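Local coordinates for cytochrome B5-HOST origin (Ostreococcus tauri virus 2, PDB 4B8N), which binds a single protoporphyrin IX haem and probably carries electrons, as expected of a viral member of the cytochrome b5 family, at residues A[27-32]-A[52-56]; A[36-40]-A[84-89]. Residue numbers count along the deposited sequence, not the author numbering.

Interaction 1 of 2, residues A[27-32]-A[52-56]. With HEM (protoporphyrin IX containing Fe), chain E; SO4 (sulfate ion), chain F.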
loop_
_atom_site.group_PDB
_atom_site.type_symbol
_atom_site.label_atom_id
_atom_site.label_comp_id
_atom_site.label_asym_id
_atom_site.label_seq_id
_atom_site.Cartn_x
_atom_site.Cartn_y
_atom_site.Cartn_z
ATOM N N GLU A 27 3.050 10.688 -3.624
ATOM C CA GLU A 27 4.392 10.086 -3.600
ATOM C C GLU A 27 5.069 10.288 -2.235
ATOM O O GLU A 27 5.752 9.395 -1.729
ATOM C CB GLU A 27 5.261 10.673 -4.715
ATOM C CG GLU A 27 6.721 10.223 -4.667
ATOM C CD GLU A 27 7.526 10.692 -5.867
ATOM O OE1 GLU A 27 7.007 11.495 -6.659
ATOM O OE2 GLU A 27 8.686 10.263 -6.018
ATOM N N GLU A 28 4.860 11.466 -1.639
ATOM C CA GLU A 28 5.496 11.828 -0.361
ATOM C C GLU A 28 4.869 11.130 0.857
ATOM O O GLU A 28 5.451 11.099 1.962
ATOM C CB GLU A 28 5.481 13.359 -0.183
ATOM C CG GLU A 28 6.281 14.124 -1.245
ATOM C CD GLU A 28 5.517 14.430 -2.542
ATOM O OE1 GLU A 28 4.369 13.966 -2.729
ATOM O OE2 GLU A 28 6.073 15.153 -3.396
ATOM N N ASP A 29 3.686 10.558 0.663
ATOM C CA ASP A 29 2.921 9.997 1.774
ATOM C C ASP A 29 1.907 9.012 1.192
ATOM O O ASP A 29 0.758 9.369 0.912
ATOM C CB ASP A 29 2.234 11.147 2.528
ATOM C CG ASP A 29 1.454 10.682 3.746
ATOM O OD1 ASP A 29 1.585 9.513 4.184
ATOM O OD2 ASP A 29 0.683 11.506 4.264
ATOM N N CYS A 30 2.350 7.771 1.000
ATOM C CA CYS A 30 1.665 6.819 0.125
ATOM C C CYS A 30 1.230 5.541 0.846
ATOM O O CYS A 30 2.055 4.665 1.129
ATOM C CB CYS A 30 2.576 6.476 -1.061
ATOM S SG CYS A 30 1.852 5.337 -2.262
ATOM N N TRP A 31 -0.063 5.441 1.156
ATOM C CA TRP A 31 -0.598 4.214 1.746
ATOM C C TRP A 31 -1.393 3.509 0.718
ATOM O O TRP A 31 -2.064 4.149 -0.085
ATOM C CB TRP A 31 -1.534 4.504 2.898
ATOM C CG TRP A 31 -0.925 5.055 4.156
ATOM C CD1 TRP A 31 0.382 5.484 4.374
ATOM C CD2 TRP A 31 -1.626 5.299 5.425
ATOM N NE1 TRP A 31 0.535 5.938 5.665
ATOM C CE2 TRP A 31 -0.633 5.860 6.343
ATOM C CE3 TRP A 31 -2.930 5.104 5.877
ATOM C CZ2 TRP A 31 -0.950 6.200 7.651
ATOM C CZ3 TRP A 31 -3.237 5.464 7.197
ATOM C CH2 TRP A 31 -2.269 5.992 8.060
ATOM N N VAL A 32 -1.358 2.185 0.743
ATOM C CA VAL A 32 -2.108 1.368 -0.214
ATOM C C VAL A 32 -2.755 0.202 0.542
ATOM O O VAL A 32 -2.116 -0.383 1.421
ATOM C CB VAL A 32 -1.194 0.835 -1.354
ATOM C CG1 VAL A 32 -1.957 -0.079 -2.295
ATOM C CG2 VAL A 32 -0.582 1.984 -2.147
ATOM N N LYS A 52 7.830 3.687 -9.485
ATOM C CA LYS A 52 7.132 4.479 -8.470
ATOM C C LYS A 52 5.679 4.760 -8.837
ATOM O O LYS A 52 4.770 4.624 -8.015
ATOM C CB LYS A 52 7.826 5.837 -8.272
ATOM C CG LYS A 52 9.260 5.790 -7.785
ATOM C CD LYS A 52 9.844 7.202 -7.739
ATOM C CE LYS A 52 11.254 7.198 -7.161
ATOM N NZ LYS A 52 11.894 8.546 -7.196
ATOM N N LYS A 53 5.469 5.167 -10.079
ATOM C CA LYS A 53 4.155 5.667 -10.505
ATOM C C LYS A 53 3.051 4.628 -10.497
ATOM O O LYS A 53 1.903 4.952 -10.159
ATOM C CB LYS A 53 4.281 6.328 -11.865
ATOM C CG LYS A 53 5.119 7.595 -11.822
ATOM C CD LYS A 53 5.055 8.281 -13.174
ATOM C CE LYS A 53 6.446 8.617 -13.677
ATOM N NZ LYS A 53 7.174 7.406 -14.157
ATOM N N ALA A 54 3.396 3.382 -10.844
ATOM C CA ALA A 54 2.443 2.271 -10.774
ATOM C C ALA A 54 1.799 2.174 -9.396
ATOM O O ALA A 54 0.612 1.879 -9.288
ATOM C CB ALA A 54 3.115 0.952 -11.124
ATOM N N ILE A 55 2.591 2.373 -8.347
ATOM C CA ILE A 55 2.031 2.369 -6.985
ATOM C C ILE A 55 1.363 3.688 -6.623
ATOM O O ILE A 55 0.264 3.681 -6.043
ATOM C CB ILE A 55 3.074 1.969 -5.915
ATOM C CG1 ILE A 55 3.693 0.621 -6.276
ATOM C CG2 ILE A 55 2.417 1.900 -4.526
ATOM C CD1 ILE A 55 4.828 0.176 -5.375
ATOM N N ILE A 56 2.009 4.809 -6.949
ATOM C CA ILE A 56 1.440 6.140 -6.645
ATOM C C ILE A 56 0.014 6.270 -7.231
ATOM O O ILE A 56 -0.879 6.882 -6.632
ATOM C CB ILE A 56 2.341 7.290 -7.170
ATOM C CG1 ILE A 56 3.706 7.284 -6.467
ATOM C CG2 ILE A 56 1.671 8.634 -6.947
ATOM C CD1 ILE A 56 4.808 8.006 -7.245
HETATM C CHA HEM E . 6.521 -5.644 -10.684
HETATM C CHB HEM E . 6.844 -6.025 -5.702
HETATM C CHC HEM E . 2.923 -3.269 -5.192
HETATM C CHD HEM E . 2.675 -2.864 -10.091
HETATM C C1A HEM E . 6.894 -6.006 -9.339
HETATM C C2A HEM E . 8.029 -6.898 -9.090
HETATM C C3A HEM E . 8.107 -7.012 -7.639
HETATM C C4A HEM E . 7.059 -6.137 -7.108
HETATM C CMA HEM E . 9.108 -7.804 -6.858
HETATM C CAA HEM E . 8.930 -7.589 -10.096
HETATM C CBA HEM E . 8.493 -9.051 -10.237
HETATM C CGA HEM E . 7.170 -9.065 -10.967
HETATM O O1A HEM E . 7.128 -8.765 -12.203
HETATM O O2A HEM E . 6.164 -9.361 -10.287
HETATM C C1B HEM E . 5.762 -5.289 -5.114
HETATM C C2B HEM E . 5.578 -5.274 -3.653
HETATM C C3B HEM E . 4.395 -4.445 -3.544
HETATM C C4B HEM E . 4.068 -4.087 -4.923
HETATM C CMB HEM E . 6.404 -5.938 -2.594
HETATM C CAB HEM E . 3.710 -4.006 -2.302
HETATM C CBB HEM E . 2.469 -4.335 -2.088
HETATM C C1C HEM E . 2.415 -2.955 -6.485
HETATM C C2C HEM E . 1.205 -2.118 -6.681
HETATM C C3C HEM E . 1.170 -2.015 -8.122
HETATM C C4C HEM E . 2.337 -2.737 -8.694
HETATM C CMC HEM E . 0.285 -1.534 -5.628
HETATM C CAC HEM E . 0.140 -1.303 -8.891
HETATM C CBC HEM E . -0.808 -2.053 -9.401
HETATM C C1D HEM E . 3.756 -3.560 -10.712
HETATM C C2D HEM E . 3.893 -3.573 -12.178
HETATM C C3D HEM E . 5.059 -4.424 -12.354
HETATM C C4D HEM E . 5.436 -4.763 -10.966
HETATM C CMD HEM E . 3.056 -2.897 -13.254
HETATM C CAD HEM E . 5.741 -4.855 -13.623
HETATM C CBD HEM E . 5.348 -6.285 -14.001
HETATM C CGD HEM E . 6.189 -6.832 -15.153
HETATM O O1D HEM E . 6.858 -6.054 -15.878
HETATM O O2D HEM E . 6.181 -8.067 -15.348
HETATM N NA HEM E . 6.181 -5.647 -8.122
HETATM N NB HEM E . 4.856 -4.627 -5.853
HETATM N NC HEM E . 3.023 -3.410 -7.678
HETATM N ND HEM E . 4.654 -4.287 -9.994
HETATM FE FE HEM E . 4.756 -4.319 -7.905
HETATM S S SO4 F . 9.115 5.203 -12.391
HETATM O O1 SO4 F . 9.656 6.501 -12.869
HETATM O O2 SO4 F . 7.610 5.259 -12.337
HETATM O O3 SO4 F . 9.725 4.938 -11.067
HETATM O O4 SO4 F . 9.548 4.124 -13.314
#
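Glu27, Ile56 and Ile55 give up most of the surface lost where the turn and strand of 27-32 lean on the short helix 52-56. Glu27 lies along the helix: its CB meets Ile56 CD1 at 3.7 Å, while the extended side chain carries OE2 to 3.7 Å from Lys52 CD and 3.8 Å from Lys52 NZ, a long salt bridge at the exposed edge of an otherwise apolar contact. Ile56 reaches Glu27 through the end of its side chain, since its CA-to-CB bond runs sideways. Ile55 CG2 packs 3.8 Å from Val32 CG2 and 4.2 Å from Cys30 SG. Cys30 and Val32 alternate with Trp31 along the strand, so both face the helix while Trp31 turns away to stack on His24. On its haem side, Ile55 CG1 lies 3.7 Å from haem C2C, and Ala54 O comes within 3.2 Å of haem CAC. A sulfate, probably from the crystallisation liquor, accepts hydrogen bonds from the backbone N of Lys52 and Lys53. Strand and helix axes cross at 65°, 10.0 Å apart: helix 52-56 forms part of the wall of the cytochrome b5 haem pocket, and strand 29-32 packs behind it through Cys30 and Val32.

Interaction 2 of 2, residues A[36-40]-A[84-89]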
loop_
_atom_site.group_PDB
_atom_site.type_symbol
_atom_site.label_atom_id
_atom_site.label_comp_id
_atom_site.label_asym_id
_atom_site.label_seq_id
_atom_site.Cartn_x
_atom_site.Cartn_y
_atom_site.Cartn_z
ATOM N N ASP A 36 -7.393 -5.757 2.546
ATOM C CA ASP A 36 -7.843 -5.164 3.809
ATOM C C ASP A 36 -6.738 -4.881 4.834
ATOM O O ASP A 36 -7.024 -4.622 6.021
ATOM C CB ASP A 36 -8.982 -6.002 4.422
ATOM C CG ASP A 36 -10.266 -5.957 3.580
ATOM O OD1 ASP A 36 -10.485 -4.982 2.821
ATOM O OD2 ASP A 36 -11.057 -6.909 3.670
ATOM N N ILE A 37 -5.489 -4.913 4.363
ATOM C CA ILE A 37 -4.315 -4.527 5.167
ATOM C C ILE A 37 -3.684 -3.268 4.582
ATOM O O ILE A 37 -3.462 -3.196 3.370
ATOM C CB ILE A 37 -3.260 -5.659 5.239
ATOM C CG1 ILE A 37 -3.832 -6.887 5.967
ATOM C CG2 ILE A 37 -1.988 -5.192 5.949
ATOM C CD1 ILE A 37 -4.176 -6.647 7.433
ATOM N N VAL A 38 -3.402 -2.277 5.434
ATOM C CA VAL A 38 -2.828 -1.012 4.970
ATOM C C VAL A 38 -1.301 -1.100 5.009
ATOM O O VAL A 38 -0.731 -1.462 6.030
ATOM C CB VAL A 38 -3.310 0.181 5.830
ATOM C CG1 VAL A 38 -2.850 1.504 5.241
ATOM C CG2 VAL A 38 -4.821 0.169 5.971
ATOM N N TYR A 39 -0.657 -0.785 3.887
ATOM C CA TYR A 39 0.797 -0.712 3.787
ATOM C C TYR A 39 1.226 0.738 3.556
ATOM O O TYR A 39 0.613 1.443 2.765
ATOM C CB TYR A 39 1.277 -1.596 2.623
ATOM C CG TYR A 39 0.910 -3.059 2.788
ATOM C CD1 TYR A 39 -0.324 -3.558 2.352
ATOM C CD2 TYR A 39 1.779 -3.935 3.422
ATOM C CE1 TYR A 39 -0.664 -4.895 2.526
ATOM C CE2 TYR A 39 1.458 -5.271 3.587
ATOM C CZ TYR A 39 0.242 -5.750 3.151
ATOM O OH TYR A 39 -0.053 -7.084 3.339
ATOM N N ASP A 40 2.267 1.182 4.254
ATOM C CA ASP A 40 2.868 2.472 3.961
ATOM C C ASP A 40 4.007 2.233 2.994
ATOM O O ASP A 40 5.075 1.758 3.386
ATOM C CB ASP A 40 3.352 3.190 5.222
ATOM C CG ASP A 40 3.976 4.563 4.924
ATOM O OD1 ASP A 40 4.199 4.920 3.746
ATOM O OD2 ASP A 40 4.243 5.299 5.889
ATOM N N VAL A 84 6.408 -1.318 7.603
ATOM C CA VAL A 84 5.498 -0.733 6.599
ATOM C C VAL A 84 4.088 -1.315 6.653
ATOM O O VAL A 84 3.177 -0.820 5.980
ATOM C CB VAL A 84 6.058 -0.794 5.151
ATOM C CG1 VAL A 84 7.395 -0.061 5.058
ATOM C CG2 VAL A 84 6.168 -2.227 4.640
ATOM N N VAL A 85 3.914 -2.377 7.434
ATOM C CA VAL A 85 2.614 -3.024 7.543
ATOM C C VAL A 85 1.891 -2.355 8.700
ATOM O O VAL A 85 2.189 -2.613 9.863
ATOM C CB VAL A 85 2.722 -4.550 7.755
ATOM C CG1 VAL A 85 1.339 -5.185 7.711
ATOM C CG2 VAL A 85 3.649 -5.185 6.721
ATOM N N LEU A 86 0.943 -1.486 8.369
ATOM C CA LEU A 86 0.306 -0.658 9.377
ATOM C C LEU A 86 -0.807 -1.386 10.120
ATOM O O LEU A 86 -0.993 -1.157 11.309
ATOM C CB LEU A 86 -0.209 0.653 8.764
ATOM C CG LEU A 86 0.817 1.498 7.990
ATOM C CD1 LEU A 86 0.180 2.817 7.631
ATOM C CD2 LEU A 86 2.110 1.733 8.775
ATOM N N GLY A 87 -1.532 -2.258 9.422
ATOM C CA GLY A 87 -2.625 -3.020 10.028
ATOM C C GLY A 87 -3.873 -3.086 9.157
ATOM O O GLY A 87 -3.882 -2.585 8.027
ATOM N N PRO A 88 -4.951 -3.697 9.680
ATOM C CA PRO A 88 -6.155 -3.834 8.875
ATOM C C PRO A 88 -6.994 -2.540 8.808
ATOM O O PRO A 88 -6.967 -1.732 9.746
ATOM C CB PRO A 88 -6.921 -4.951 9.601
ATOM C CG PRO A 88 -6.563 -4.747 11.046
ATOM C CD PRO A 88 -5.142 -4.212 11.053
ATOM N N VAL A 89 -7.704 -2.357 7.691
ATOM C CA VAL A 89 -8.687 -1.278 7.528
ATOM C C VAL A 89 -9.743 -1.345 8.643
ATOM O O VAL A 89 -10.246 -2.424 8.970
ATOM C CB VAL A 89 -9.392 -1.374 6.148
ATOM C CG1 VAL A 89 -10.516 -0.351 6.012
ATOM C CG2 VAL A 89 -8.397 -1.182 5.017
#
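A classic beta bulge shapes this antiparallel pairing of strands 37-40 and 85-88: Leu86 and Gly87 together face Val38, so the register slips by one residue between Val38 and Tyr39. Val38 N gives a hydrogen bond to Gly87 O (2.7 Å) and Val38 O takes one from Leu86 N (2.9 Å). Gly87, at phi 136° and psi -176°, would jam a CB against the preceding carbonyl oxygen and against Pro88 CD, so glycine suits the backbone angles of the bulge. On one face of the sheet Ile37 sits in the notch between Pro88 and Val85, CD1 3.9 Å from Pro88 CB and CG2 3.8 Å from Val85 CG1, and Val85 CG2 lies 3.8 Å from Tyr39 CE2. On the opposite face Val38 fills the gap between Leu86 and Val89, beside the bare Gly87, CG1 4.1 Å from Leu86 CD1 and CG2 3.9 Å from Val89 CG2; Ile21 of helix 18-22 packs on both Val38 and Val89. Asp40 CB also rests 4.0 Å from Leu86 CD1, while its OD1 is hydrogen-bonded to Thr42 OG1. Hydrogen bonds from Val89 N to Asp36 O (2.9 Å) and from Asp40 N to Val84 O (2.8 Å) close the ends. Four backbone hydrogen bonds thus hold the pairing; the sequence adds glycine at the bulge, Pro88 at a non-hydrogen-bonded position needing no NH, and apolar contacts on both faces.

Overall arrangement
The two contacts share one antiparallel sheet: strand 29-34 of interaction 1 is followed in the chain by strand 37-40 of interaction 2, and Val32 O lies 2.9 Å from Tyr39 N, a probable hydrogen bond between them. Their centres are 14 Å apart, on opposite sides of the chain's centre. Trp31, turned from helix 52-56, bridges them: its CE2 is 3.4 Å from Leu86 CD1 and its CE3 3.7 Å from Val38 CG1. Towards the haem their roles differ. Interaction 1 supplies Ala54 and Ile55 to the pocket, whereas interaction 2 approaches it through the side chain of Tyr39, about 5 Å from the cofactor, and joins the sheet's last strand, 85-88, to its neighbour.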